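Local coordinates for pirin-like protein YHAK (Escherichia coli, PDB 2VEC) that is a monomeric cytoplasmic bicupin of the pirin family, redox-sensitive, probably through a reactive cysteine, and without quercetin 2,3-dioxygenase activity, at residues Ser208-Phe213 with Ala224-Gly228. Numbering follows the deposited sequence. Where two conformers were deposited one is given.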
loop_
_atom_site.group_PDB
_atom_site.type_symbol
_atom_site.label_atom_id
_atom_site.label_comp_id
_atom_site.label_asym_id
_atom_site.label_seq_id
_atom_site.Cartn_x
_atom_site.Cartn_y
_atom_site.Cartn_z
ATOM N N SER A 208 8.465 -2.629 -3.803
ATOM C CA SER A 208 8.867 -3.934 -3.329
ATOM C C SER A 208 8.473 -4.040 -1.844
ATOM O O SER A 208 8.940 -3.204 -1.013
ATOM C CB SER A 208 10.383 -4.100 -3.505
ATOM O OG SER A 208 10.864 -5.151 -2.636
ATOM N N ILE A 209 7.633 -5.026 -1.508
ATOM C CA ILE A 209 7.390 -5.338 -0.096
ATOM C C ILE A 209 8.502 -6.284 0.366
ATOM O O ILE A 209 9.163 -6.051 1.407
ATOM C CB ILE A 209 6.001 -5.960 0.131
ATOM C CG1 ILE A 209 4.879 -4.932 -0.199
ATOM C CG2 ILE A 209 5.847 -6.436 1.606
ATOM C CD1 ILE A 209 3.463 -5.645 -0.317
ATOM N N HIS A 210 8.684 -7.353 -0.414
ATOM C CA HIS A 210 9.895 -8.146 -0.284
ATOM C C HIS A 210 10.261 -8.803 -1.593
ATOM O O HIS A 210 9.444 -9.087 -2.455
ATOM C CB HIS A 210 9.868 -9.127 0.883
ATOM C CG HIS A 210 9.004 -10.327 0.663
ATOM N ND1 HIS A 210 9.418 -11.419 -0.070
ATOM C CD2 HIS A 210 7.764 -10.619 1.108
ATOM C CE1 HIS A 210 8.464 -12.333 -0.072
ATOM N NE2 HIS A 210 7.455 -11.877 0.645
ATOM N N GLY A 211 11.572 -8.852 -1.795
ATOM C CA GLY A 211 12.155 -9.345 -3.052
ATOM C C GLY A 211 12.395 -8.284 -4.115
ATOM O O GLY A 211 12.066 -7.102 -3.961
ATOM N N LYS A 212 13.015 -8.716 -5.203
ATOM C CA LYS A 212 13.440 -7.804 -6.255
ATOM C C LYS A 212 12.696 -8.166 -7.540
ATOM O O LYS A 212 12.260 -9.306 -7.712
ATOM C CB LYS A 212 14.951 -7.881 -6.439
ATOM C CG LYS A 212 15.469 -9.255 -6.657
ATOM C CD LYS A 212 17.020 -9.264 -6.725
ATOM C CE LYS A 212 17.558 -10.663 -6.474
ATOM N NZ LYS A 212 18.960 -10.771 -7.026
ATOM N N PHE A 213 12.522 -7.187 -8.425
ATOM C CA PHE A 213 11.732 -7.398 -9.628
ATOM C C PHE A 213 12.028 -6.302 -10.618
ATOM O O PHE A 213 12.656 -5.302 -10.270
ATOM C CB PHE A 213 10.224 -7.482 -9.321
ATOM C CG PHE A 213 9.566 -6.204 -8.824
ATOM C CD1 PHE A 213 9.839 -5.687 -7.549
ATOM C CD2 PHE A 213 8.592 -5.559 -9.601
ATOM C CE1 PHE A 213 9.157 -4.509 -7.060
ATOM C CE2 PHE A 213 7.926 -4.392 -9.133
ATOM C CZ PHE A 213 8.199 -3.876 -7.845
ATOM N N ALA A 224 14.291 -1.518 -12.712
ATOM C CA ALA A 224 14.630 -2.695 -11.905
ATOM C C ALA A 224 14.672 -2.235 -10.430
ATOM O O ALA A 224 15.262 -1.185 -10.109
ATOM C CB ALA A 224 15.977 -3.300 -12.369
ATOM N N LEU A 225 14.031 -3.001 -9.561
ATOM C CA LEU A 225 13.846 -2.644 -8.160
ATOM C C LEU A 225 14.462 -3.700 -7.276
ATOM O O LEU A 225 14.204 -4.903 -7.462
ATOM C CB LEU A 225 12.347 -2.471 -7.845
ATOM C CG LEU A 225 11.667 -1.197 -8.401
ATOM C CD1 LEU A 225 11.270 -1.296 -9.868
ATOM C CD2 LEU A 225 10.403 -0.856 -7.533
ATOM N N THR A 226 15.309 -3.275 -6.342
ATOM C CA THR A 226 15.861 -4.182 -5.361
ATOM C C THR A 226 14.922 -4.208 -4.155
ATOM O O THR A 226 13.895 -3.533 -4.157
ATOM C CB THR A 226 17.319 -3.799 -4.972
ATOM O OG1 THR A 226 17.925 -4.906 -4.286
ATOM C CG2 THR A 226 17.360 -2.566 -4.122
ATOM N N CYS A 227 15.240 -5.022 -3.146
ATOM C CA CYS A 227 14.337 -5.221 -2.008
ATOM C C CYS A 227 14.028 -3.867 -1.353
ATOM O O CYS A 227 14.962 -3.127 -1.041
ATOM C CB CYS A 227 14.980 -6.148 -0.973
ATOM S SG CYS A 227 15.304 -7.812 -1.603
ATOM N N GLY A 228 12.745 -3.579 -1.134
ATOM C CA GLY A 228 12.348 -2.331 -0.511
ATOM C C GLY A 228 12.368 -1.072 -1.391
ATOM O O GLY A 228 11.929 -0.016 -0.930
#
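The hydroxyl of Ser208 bridges two backbone groups, accepting one hydrogen bond and donating another. It accepts from the amide of Gly228, with N to OG at 2.9 Å and an N-H...O angle of 156°. It donates to the carbonyl of Gly211 in its own segment, OG to O at 2.6 Å, lying in the carbonyl plane. A chi1 of 160° sets OG opposite the backbone N and brings it to both partners. Phe213 and Leu225 form an antiparallel hydrogen-bonded pair, Phe213 N to Leu225 O at 3.0 Å and Leu225 N to Phe213 O at 2.8 Å. Both side chains project from the same face of the sheet, next to one another. Leu225 CD1 sits over a face of the phenyl ring, and Leu225 CD2 meets Phe213 CZ at 3.8 Å. Leu206 of strand 203-208 touches both side chains. Cys227 SG packs on Gly211 CA at 3.8 Å and forms a disulfide with Cys33. Strands 203-208 and 213-217 belong to the two sheets of the C-terminal cupin. Hydrogen bonds from Ser208 and Phe213 hold both ends of the turn to 224-228, while the disulfide links 224-228 covalently to the N-terminal part of the chain.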